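Local coordinates for cytochrome c-552/4 domain-containing protein (Ignicoccus hospitalis KIN4/I, PDB 4QO5), which binds eight haem c groups as a membrane-associated multihaem cytochrome and probably carries electrons, though its exact function is not established, at residues H323-E337 with L379-S392. Sequence-based numbering, arbitrary orientation.
Sequences HPMPRTGQHFKLSVE and LYATLPDGSPGLIS. With HEC (heme c), chain E.
L390 packs its two methyl branches around the P324 carbonyl, CD1 also meeting P324 CD and CD2 lying 3.8 Å from P326 CA. The same CD, with CG beside it, lies over the Y380 ring; proline and tyrosine cross at about a right angle in an off-centre CH-pi contact. Farther along the contact, L334 CD2 touches both L383 CD2 and G389 CA, 3.7 Å from each; a beta carbon on G389 would collide with it. Backbone hydrogen bonds join the two segments: I391 N to M325 O, R327 N to G389 O, and the reciprocal pair of S335 and T382. The solvent side is looser. R327 lies extended along 388-392 (chi2 -179°, chi3 176°), which carries NE to L390 O at 3.0 Å; the oxygen lies in the guanidinium plane, but NE stands above the carbonyl plane. Waters bridge K333 O to T382 O and E337 N to Y380 O, around the S335-T382 bridge. In the turn between the two bridged parts, H331 ND1 donates to haem carboxylate O2A at 2.7 Å, and N132 holds the turn through G329 O. An alanine in place of H331 would probably leave propionate oxygen O2A without this N-H donor and its carboxylate freer to turn. Two single beta bridges, P326-L390 and the antiparallel S335-T382, join the loop ahead of helix 393-407 to the segment whose H331 belongs to a haem c binding site, in this octahaem cytochrome.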
ATOM      1  N   HIS A 323      20.400  18.607   0.176  1.00 19.78           N
ATOM      2  CA  HIS A 323      21.078  19.905   0.103  1.00 20.76           C
ATOM      3  C   HIS A 323      20.177  21.019   0.623  1.00 18.82           C
ATOM      4  O   HIS A 323      18.974  20.870   0.654  1.00 21.50           O
ATOM      5  CB  HIS A 323      21.452  20.188  -1.344  1.00 23.25           C
ATOM      6  CG  HIS A 323      20.307  20.051  -2.295  1.00 22.14           C
ATOM      7  ND1 HIS A 323      19.876  18.828  -2.762  1.00 24.30           N
ATOM      8  CD2 HIS A 323      19.496  20.977  -2.863  1.00 23.42           C
ATOM      9  CE1 HIS A 323      18.854  19.007  -3.582  1.00 26.28           C
ATOM     10  NE2 HIS A 323      18.601  20.301  -3.660  1.00 23.64           N
ATOM     11  N   PRO A 324      20.766  22.169   1.014  1.00 23.27           N
ATOM     12  CA  PRO A 324      19.880  23.244   1.477  1.00 20.49           C
ATOM     13  C   PRO A 324      18.878  23.626   0.387  1.00 22.73           C
ATOM     14  O   PRO A 324      19.186  23.513  -0.802  1.00 22.06           O
ATOM     15  CB  PRO A 324      20.852  24.406   1.760  1.00 21.17           C
ATOM     16  CG  PRO A 324      22.162  23.735   2.048  1.00 27.16           C
ATOM     17  CD  PRO A 324      22.190  22.501   1.169  1.00 25.63           C
ATOM     18  N   MET A 325      17.681  24.042   0.783  1.00 19.51           N
ATOM     19  CA  MET A 325      16.624  24.323  -0.191  1.00 21.23           C
ATOM     20  C   MET A 325      17.035  25.425  -1.186  1.00 22.32           C
ATOM     21  O   MET A 325      17.616  26.427  -0.798  1.00 22.77           O
ATOM     22  CB  MET A 325      15.356  24.739   0.560  1.00 23.98           C
ATOM     23  CG  MET A 325      14.096  24.713  -0.262  1.00 29.70           C
ATOM     24  SD  MET A 325      13.702  23.005  -0.712  1.00 31.41           S
ATOM     25  CE  MET A 325      12.582  23.296  -2.082  1.00 38.24           C
ATOM     26  N   PRO A 326      16.748  25.240  -2.482  1.00 21.98           N
ATOM     27  CA  PRO A 326      16.988  26.362  -3.409  1.00 20.66           C
ATOM     28  C   PRO A 326      16.191  27.617  -3.055  1.00 22.49           C
ATOM     29  O   PRO A 326      15.061  27.495  -2.559  1.00 21.93           O
ATOM     30  CB  PRO A 326      16.506  25.803  -4.755  1.00 25.20           C
ATOM     31  CG  PRO A 326      16.693  24.315  -4.627  1.00 23.74           C
ATOM     32  CD  PRO A 326      16.390  23.992  -3.184  1.00 22.71           C
ATOM     33  N   ARG A 327      16.761  28.798  -3.331  1.00 22.37           N
ATOM     34  CA  ARG A 327      16.102  30.062  -3.034  1.00 26.85           C
ATOM     35  C   ARG A 327      14.899  30.333  -3.921  1.00 27.95           C
ATOM     36  O   ARG A 327      13.923  30.934  -3.474  1.00 30.66           O
ATOM     37  CB  ARG A 327      17.083  31.234  -3.164  1.00 29.03           C
ATOM     38  CG  ARG A 327      18.152  31.229  -2.107  1.00 32.43           C
ATOM     39  CD  ARG A 327      19.083  32.425  -2.260  1.00 30.54           C
ATOM     40  NE  ARG A 327      20.057  32.437  -1.171  1.00 39.84           N
ATOM     41  CZ  ARG A 327      20.374  33.511  -0.456  1.00 49.22           C
ATOM     42  NH1 ARG A 327      19.801  34.681  -0.714  1.00 49.44           N
ATOM     43  NH2 ARG A 327      21.268  33.413   0.513  1.00 47.67           N
ATOM     44  N   THR A 328      14.973  29.922  -5.185  1.00 26.53           N
ATOM     45  CA  THR A 328      13.847  30.134  -6.097  1.00 24.26           C
ATOM     46  C   THR A 328      13.322  28.821  -6.667  1.00 26.13           C
ATOM     47  O   THR A 328      13.968  27.778  -6.559  1.00 27.61           O
ATOM     48  CB  THR A 328      14.203  31.052  -7.293  1.00 27.55           C
ATOM     49  OG1 THR A 328      14.796  30.282  -8.348  1.00 30.24           O
ATOM     50  CG2 THR A 328      15.158  32.169  -6.864  1.00 30.66           C
ATOM     51  N   GLY A 329      12.149  28.894  -7.284  1.00 26.12           N
ATOM     52  CA  GLY A 329      11.485  27.705  -7.795  1.00 26.09           C
ATOM     53  C   GLY A 329      11.992  27.282  -9.162  1.00 26.89           C
ATOM     54  O   GLY A 329      11.635  26.203  -9.651  1.00 24.14           O
ATOM     55  N   GLN A 330      12.802  28.131  -9.789  1.00 25.08           N
ATOM     56  CA  GLN A 330      13.363  27.813 -11.104  1.00 22.88           C
ATOM     57  C   GLN A 330      14.657  27.015 -10.978  1.00 26.04           C
ATOM     58  O   GLN A 330      15.747  27.543 -11.171  1.00 23.89           O
ATOM     59  CB  GLN A 330      13.565  29.079 -11.947  1.00 24.63           C
ATOM     60  CG  GLN A 330      12.271  29.829 -12.177  1.00 26.33           C
ATOM     61  CD  GLN A 330      12.504  31.147 -12.894  1.00 38.18           C
ATOM     62  OE1 GLN A 330      13.384  31.919 -12.515  1.00 40.02           O
ATOM     63  NE2 GLN A 330      11.735  31.397 -13.948  1.00 34.73           N
ATOM     64  N   HIS A 331      14.519  25.725 -10.672  1.00 23.50           N
ATOM     65  CA  HIS A 331      15.672  24.877 -10.410  1.00 21.73           C
ATOM     66  C   HIS A 331      16.553  24.649 -11.630  1.00 24.81           C
ATOM     67  O   HIS A 331      17.755  24.393 -11.488  1.00 24.42           O
ATOM     68  CB  HIS A 331      15.206  23.530  -9.836  1.00 22.01           C
ATOM     69  CG  HIS A 331      14.478  23.655  -8.532  1.00 24.56           C
ATOM     70  ND1 HIS A 331      13.766  22.614  -7.975  1.00 27.39           N
ATOM     71  CD2 HIS A 331      14.355  24.696  -7.675  1.00 32.18           C
ATOM     72  CE1 HIS A 331      13.228  23.013  -6.836  1.00 28.83           C
ATOM     73  NE2 HIS A 331      13.574  24.272  -6.629  1.00 28.02           N
ATOM     74  N   PHE A 332      15.965  24.742 -12.828  1.00 22.07           N
ATOM     75  CA  PHE A 332      16.716  24.556 -14.076  1.00 24.15           C
ATOM     76  C   PHE A 332      17.764  25.660 -14.297  1.00 26.36           C
ATOM     77  O   PHE A 332      18.614  25.554 -15.173  1.00 27.85           O
ATOM     78  CB  PHE A 332      15.767  24.459 -15.298  1.00 29.73           C
ATOM     79  CG  PHE A 332      14.896  25.673 -15.491  1.00 25.38           C
ATOM     80  CD1 PHE A 332      15.296  26.714 -16.328  1.00 28.61           C
ATOM     81  CD2 PHE A 332      13.686  25.785 -14.812  1.00 25.04           C
ATOM     82  CE1 PHE A 332      14.506  27.841 -16.495  1.00 28.13           C
ATOM     83  CE2 PHE A 332      12.892  26.916 -14.973  1.00 24.40           C
ATOM     84  CZ  PHE A 332      13.305  27.946 -15.812  1.00 24.30           C
ATOM     85  N   LYS A 333      17.712  26.709 -13.483  1.00 26.14           N
ATOM     86  CA  LYS A 333      18.671  27.813 -13.594  1.00 28.63           C
ATOM     87  C   LYS A 333      19.895  27.651 -12.692  1.00 26.52           C
ATOM     88  O   LYS A 333      20.827  28.461 -12.738  1.00 27.94           O
ATOM     89  CB  LYS A 333      17.979  29.140 -13.284  1.00 29.76           C
ATOM     90  CG  LYS A 333      16.984  29.560 -14.347  1.00 34.92           C
ATOM     91  CD  LYS A 333      16.412  30.933 -14.064  1.00 35.33           C
ATOM     92  CE  LYS A 333      15.588  31.425 -15.251  1.00 41.59           C
ATOM     93  NZ  LYS A 333      15.124  32.822 -15.031  1.00 42.47           N
ATOM     94  N   LEU A 334      19.883  26.611 -11.868  1.00 23.89           N
ATOM     95  CA  LEU A 334      20.986  26.356 -10.955  1.00 23.72           C
ATOM     96  C   LEU A 334      22.183  25.803 -11.721  1.00 28.92           C
ATOM     97  O   LEU A 334      22.015  25.043 -12.677  1.00 29.33           O
ATOM     98  CB  LEU A 334      20.563  25.358  -9.869  1.00 23.02           C
ATOM     99  CG  LEU A 334      19.474  25.803  -8.890  1.00 23.23           C
ATOM    100  CD1 LEU A 334      19.084  24.648  -7.985  1.00 25.03           C
ATOM    101  CD2 LEU A 334      19.953  27.007  -8.049  1.00 25.96           C
ATOM    102  N   SER A 335      23.388  26.169 -11.295  1.00 25.41           N
ATOM    103  CA  SER A 335      24.608  25.647 -11.906  1.00 26.89           C
ATOM    104  C   SER A 335      25.692  25.484 -10.845  1.00 29.66           C
ATOM    105  O   SER A 335      25.983  26.421 -10.109  1.00 29.02           O
ATOM    106  CB  SER A 335      25.106  26.589 -13.006  1.00 33.09           C
ATOM    107  OG  SER A 335      26.297  26.089 -13.591  1.00 38.44           O
ATOM    108  N   VAL A 336      26.295  24.301 -10.777  1.00 30.66           N
ATOM    109  CA  VAL A 336      27.306  24.012  -9.760  1.00 28.27           C
ATOM    110  C   VAL A 336      28.581  23.449 -10.401  1.00 29.85           C
ATOM    111  O   VAL A 336      28.519  22.771 -11.422  1.00 30.25           O
ATOM    112  CB  VAL A 336      26.746  23.022  -8.691  1.00 27.16           C
ATOM    113  CG1 VAL A 336      26.511  21.623  -9.289  1.00 27.17           C
ATOM    114  CG2 VAL A 336      27.661  22.944  -7.480  1.00 28.41           C
ATOM    115  N   GLU A 337      29.738  23.753  -9.820  1.00 30.87           N
ATOM    116  CA  GLU A 337      30.964  23.043 -10.173  1.00 32.65           C
ATOM    117  C   GLU A 337      30.828  21.575  -9.755  1.00 36.78           C
ATOM    118  O   GLU A 337      30.515  21.276  -8.603  1.00 37.78           O
ATOM    119  CB  GLU A 337      32.169  23.677  -9.477  1.00 44.98           C
ATOM    120  CG  GLU A 337      33.196  24.259 -10.432  1.00 59.75           C
ATOM    121  CD  GLU A 337      34.295  25.004  -9.705  1.00 69.18           C
ATOM    122  OE1 GLU A 337      34.047  25.455  -8.565  1.00 67.97           O
ATOM    123  OE2 GLU A 337      35.403  25.134 -10.273  1.00 75.13           O
ATOM    124  N   LEU A 379      30.252  21.717  -2.836  1.00 34.72           N
ATOM    125  CA  LEU A 379      30.056  23.016  -3.476  1.00 37.66           C
ATOM    126  C   LEU A 379      28.568  23.171  -3.789  1.00 32.27           C
ATOM    127  O   LEU A 379      27.899  22.195  -4.163  1.00 29.29           O
ATOM    128  CB  LEU A 379      30.888  23.116  -4.753  1.00 39.25           C
ATOM    129  CG  LEU A 379      32.395  22.930  -4.532  1.00 44.28           C
ATOM    130  CD1 LEU A 379      33.130  22.769  -5.850  1.00 43.92           C
ATOM    131  CD2 LEU A 379      32.964  24.094  -3.739  1.00 43.52           C
ATOM    132  N   TYR A 380      28.044  24.384  -3.617  1.00 28.78           N
ATOM    133  CA  TYR A 380      26.623  24.632  -3.846  1.00 27.63           C
ATOM    134  C   TYR A 380      26.453  25.459  -5.111  1.00 26.22           C
ATOM    135  O   TYR A 380      27.337  26.229  -5.484  1.00 26.93           O
ATOM    136  CB  TYR A 380      25.990  25.385  -2.675  1.00 32.01           C
ATOM    137  CG  TYR A 380      25.972  24.653  -1.350  1.00 35.76           C
ATOM    138  CD1 TYR A 380      25.924  23.268  -1.290  1.00 37.19           C
ATOM    139  CD2 TYR A 380      25.984  25.364  -0.153  1.00 41.29           C
ATOM    140  CE1 TYR A 380      25.903  22.602  -0.059  1.00 38.88           C
ATOM    141  CE2 TYR A 380      25.960  24.718   1.071  1.00 41.89           C
ATOM    142  CZ  TYR A 380      25.921  23.338   1.114  1.00 42.80           C
ATOM    143  OH  TYR A 380      25.894  22.705   2.342  1.00 43.94           O
ATOM    144  N   ALA A 381      25.301  25.308  -5.749  1.00 24.38           N
ATOM    145  CA  ALA A 381      25.023  25.950  -7.029  1.00 25.68           C
ATOM    146  C   ALA A 381      24.887  27.455  -6.898  1.00 25.80           C
ATOM    147  O   ALA A 381      24.582  27.971  -5.824  1.00 26.93           O
ATOM    148  CB  ALA A 381      23.738  25.366  -7.640  1.00 25.65           C
ATOM    149  N   THR A 382      25.099  28.149  -8.011  1.00 25.08           N
ATOM    150  CA  THR A 382      24.761  29.559  -8.119  1.00 25.99           C
ATOM    151  C   THR A 382      23.663  29.749  -9.167  1.00 27.21           C
ATOM    152  O   THR A 382      23.349  28.836  -9.932  1.00 24.91           O
ATOM    153  CB  THR A 382      25.981  30.404  -8.517  1.00 31.19           C
ATOM    154  OG1 THR A 382      26.589  29.838  -9.683  1.00 35.00           O
ATOM    155  CG2 THR A 382      27.004  30.426  -7.388  1.00 34.97           C
ATOM    156  N   LEU A 383      23.070  30.936  -9.176  1.00 30.34           N
ATOM    157  CA  LEU A 383      22.088  31.318 -10.188  1.00 25.28           C
ATOM    158  C   LEU A 383      22.791  32.116 -11.298  1.00 28.72           C
ATOM    159  O   LEU A 383      23.956  32.485 -11.148  1.00 29.12           O
ATOM    160  CB  LEU A 383      20.970  32.134  -9.525  1.00 25.42           C
ATOM    161  CG  LEU A 383      20.005  31.333  -8.652  1.00 35.28           C
ATOM    162  CD1 LEU A 383      19.096  32.280  -7.879  1.00 33.59           C
ATOM    163  CD2 LEU A 383      19.181  30.339  -9.502  1.00 33.62           C
ATOM    164  N   PRO A 384      22.097  32.371 -12.429  1.00 25.84           N
ATOM    165  CA  PRO A 384      22.755  33.058 -13.546  1.00 26.44           C
ATOM    166  C   PRO A 384      23.362  34.425 -13.228  1.00 29.38           C
ATOM    167  O   PRO A 384      24.305  34.810 -13.894  1.00 30.28           O
ATOM    168  CB  PRO A 384      21.627  33.205 -14.569  1.00 27.42           C
ATOM    169  CG  PRO A 384      20.805  31.995 -14.343  1.00 25.38           C
ATOM    170  CD  PRO A 384      20.803  31.796 -12.843  1.00 29.40           C
ATOM    171  N   ASP A 385      22.846  35.124 -12.224  1.00 29.33           N
ATOM    172  CA  ASP A 385      23.441  36.388 -11.802  1.00 28.83           C
ATOM    173  C   ASP A 385      24.664  36.147 -10.918  1.00 29.11           C
ATOM    174  O   ASP A 385      25.296  37.087 -10.468  1.00 30.05           O
ATOM    175  CB  ASP A 385      22.406  37.265 -11.088  1.00 31.68           C
ATOM    176  CG  ASP A 385      21.963  36.699  -9.742  1.00 38.34           C
ATOM    177  OD1 ASP A 385      22.210  35.507  -9.446  1.00 34.63           O
ATOM    178  OD2 ASP A 385      21.347  37.462  -8.969  1.00 45.55           O
ATOM    179  N   GLY A 386      24.980  34.878 -10.668  1.00 30.11           N
ATOM    180  CA  GLY A 386      26.141  34.525  -9.867  1.00 33.53           C
ATOM    181  C   GLY A 386      25.882  34.514  -8.372  1.00 31.37           C
ATOM    182  O   GLY A 386      26.790  34.249  -7.586  1.00 35.48           O
ATOM    183  N   SER A 387      24.650  34.813  -7.971  1.00 28.75           N
ATOM    184  CA  SER A 387      24.288  34.823  -6.554  1.00 28.57           C
ATOM    185  C   SER A 387      24.072  33.383  -6.058  1.00 27.61           C
ATOM    186  O   SER A 387      23.842  32.488  -6.860  1.00 27.21           O
ATOM    187  CB  SER A 387      23.018  35.649  -6.336  1.00 31.56           C
ATOM    188  OG  SER A 387      21.917  35.066  -7.013  1.00 37.62           O
ATOM    189  N   PRO A 388      24.148  33.156  -4.737  1.00 28.78           N
ATOM    190  CA  PRO A 388      23.948  31.788  -4.226  1.00 28.58           C
ATOM    191  C   PRO A 388      22.583  31.219  -4.588  1.00 25.90           C
ATOM    192  O   PRO A 388      21.561  31.887  -4.415  1.00 31.51           O
ATOM    193  CB  PRO A 388      24.049  31.966  -2.705  1.00 33.21           C
ATOM    194  CG  PRO A 388      24.869  33.193  -2.525  1.00 42.41           C
ATOM    195  CD  PRO A 388      24.530  34.099  -3.669  1.00 36.09           C
ATOM    196  N   GLY A 389      22.556  29.983  -5.067  1.00 27.33           N
ATOM    197  CA  GLY A 389      21.312  29.378  -5.490  1.00 24.77           C
ATOM    198  C   GLY A 389      20.489  28.769  -4.367  1.00 24.53           C
ATOM    199  O   GLY A 389      19.271  28.565  -4.521  1.00 25.78           O
ATOM    200  N   LEU A 390      21.145  28.478  -3.241  1.00 24.03           N
ATOM    201  CA  LEU A 390      20.488  27.795  -2.124  1.00 28.78           C
ATOM    202  C   LEU A 390      20.380  28.732  -0.921  1.00 30.55           C
ATOM    203  O   LEU A 390      21.138  29.697  -0.812  1.00 25.07           O
ATOM    204  CB  LEU A 390      21.265  26.530  -1.727  1.00 27.09           C
ATOM    205  CG  LEU A 390      21.704  25.543  -2.807  1.00 26.92           C
ATOM    206  CD1 LEU A 390      22.367  24.332  -2.142  1.00 26.95           C
ATOM    207  CD2 LEU A 390      20.527  25.079  -3.690  1.00 24.53           C
ATOM    208  N   ILE A 391      19.429  28.455  -0.028  1.00 24.18           N
ATOM    209  CA  ILE A 391      19.196  29.342   1.100  1.00 24.42           C
ATOM    210  C   ILE A 391      20.347  29.351   2.109  1.00 28.65           C
ATOM    211  O   ILE A 391      21.103  28.383   2.223  1.00 28.13           O
ATOM    212  CB  ILE A 391      17.847  29.077   1.797  1.00 23.88           C
ATOM    213  CG1 ILE A 391      17.799  27.662   2.401  1.00 23.20           C
ATOM    214  CG2 ILE A 391      16.696  29.313   0.821  1.00 24.43           C
ATOM    215  CD1 ILE A 391      16.552  27.423   3.243  1.00 25.51           C
ATOM    216  N   SER A 392      20.478  30.472   2.810  1.00 26.04           N
ATOM    217  CA  SER A 392      21.523  30.667   3.802  1.00 30.89           C
ATOM    218  C   SER A 392      21.255  29.839   5.050  1.00 31.09           C
ATOM    219  O   SER A 392      20.144  29.371   5.260  1.00 29.89           O
ATOM    220  CB  SER A 392      21.586  32.137   4.218  1.00 31.36           C
ATOM    221  OG  SER A 392      20.449  32.465   5.007  1.00 28.84           O
TER
HETATM  222 FE   HEC E 604       9.556  13.263 -10.339  1.00 22.23          FE
HETATM  223  CHA HEC E 604      10.891  15.693  -8.234  1.00 22.11           C
HETATM  224  CHB HEC E 604      12.530  13.202 -12.029  1.00 23.62           C
HETATM  225  CHC HEC E 604       8.386  10.715 -12.335  1.00 22.02           C
HETATM  226  CHD HEC E 604       6.847  12.945  -8.318  1.00 21.50           C
HETATM  227  NA  HEC E 604      11.366  14.228 -10.115  1.00 21.18           N
HETATM  228  C1A HEC E 604      11.678  15.270  -9.274  1.00 22.34           C
HETATM  229  C2A HEC E 604      12.956  15.820  -9.681  1.00 24.42           C
HETATM  230  C3A HEC E 604      13.384  15.107 -10.722  1.00 22.53           C
HETATM  231  C4A HEC E 604      12.404  14.098 -11.008  1.00 20.31           C
HETATM  232  CMA HEC E 604      14.690  15.249 -11.530  1.00 23.44           C
HETATM  233  CAA HEC E 604      13.681  17.027  -9.042  1.00 21.68           C
HETATM  234  CBA HEC E 604      13.387  18.199  -9.985  1.00 26.48           C
HETATM  235  CGA HEC E 604      13.924  19.518  -9.474  1.00 33.65           C
HETATM  236  O1A HEC E 604      14.864  20.073 -10.099  1.00 33.68           O
HETATM  237  O2A HEC E 604      13.409  20.010  -8.444  1.00 38.47           O
HETATM  238  NB  HEC E 604      10.302  12.222 -11.864  1.00 21.03           N
HETATM  239  C1B HEC E 604      11.562  12.308 -12.405  1.00 21.52           C
HETATM  240  C2B HEC E 604      11.683  11.388 -13.505  1.00 22.39           C
HETATM  241  C3B HEC E 604      10.561  10.657 -13.526  1.00 29.80           C
HETATM  242  C4B HEC E 604       9.652  11.209 -12.551  1.00 24.89           C
HETATM  243  CMB HEC E 604      13.002  11.172 -14.290  1.00 23.55           C
HETATM  244  CAB HEC E 604      10.115   9.451 -14.384  1.00 33.33           C
HETATM  245  CBB HEC E 604      11.171   8.565 -15.080  1.00 28.77           C
HETATM  246  NC  HEC E 604       7.995  12.018 -10.339  1.00 22.68           N
HETATM  247  C1C HEC E 604       7.597  11.103 -11.287  1.00 25.59           C
HETATM  248  C2C HEC E 604       6.201  10.779 -11.070  1.00 20.99           C
HETATM  249  C3C HEC E 604       5.924  11.300  -9.865  1.00 25.19           C
HETATM  250  C4C HEC E 604       6.965  12.162  -9.447  1.00 23.18           C
HETATM  251  CMC HEC E 604       5.496   9.634 -11.844  1.00 22.13           C
HETATM  252  CAC HEC E 604       4.738  11.287  -8.916  1.00 33.20           C
HETATM  253  CBC HEC E 604       4.302   9.818  -8.629  1.00 34.75           C
HETATM  254  ND  HEC E 604       8.957  14.180  -8.567  1.00 22.53           N
HETATM  255  C1D HEC E 604       7.791  13.858  -7.895  1.00 23.04           C
HETATM  256  C2D HEC E 604       7.736  14.604  -6.666  1.00 20.20           C
HETATM  257  C3D HEC E 604       9.001  15.448  -6.627  1.00 20.18           C
HETATM  258  C4D HEC E 604       9.699  15.124  -7.845  1.00 23.51           C
HETATM  259  CMD HEC E 604       6.626  14.553  -5.613  1.00 23.29           C
HETATM  260  CAD HEC E 604       9.464  16.412  -5.508  1.00 19.44           C
HETATM  261  CBD HEC E 604       9.993  15.542  -4.371  1.00 22.34           C
HETATM  262  CGD HEC E 604      10.676  16.372  -3.318  1.00 21.28           C
HETATM  263  O1D HEC E 604      10.853  15.850  -2.189  1.00 23.69           O
HETATM  264  O2D HEC E 604      11.038  17.538  -3.589  1.00 22.44           O
HETATM  265  O   HOH W   1      17.446  29.092  -6.412  1.00 30.44           O
HETATM  266  O   HOH W   2      23.246  29.452 -13.019  1.00 32.69           O
HETATM  267  O   HOH W   3      28.697  27.540  -9.590  1.00 43.73           O
HETATM  268  O   HOH W   4      29.614  25.968  -7.676  1.00 42.27           O
HETATM  269  O   HOH W   5      10.461  11.485  -8.805  1.00 31.95           O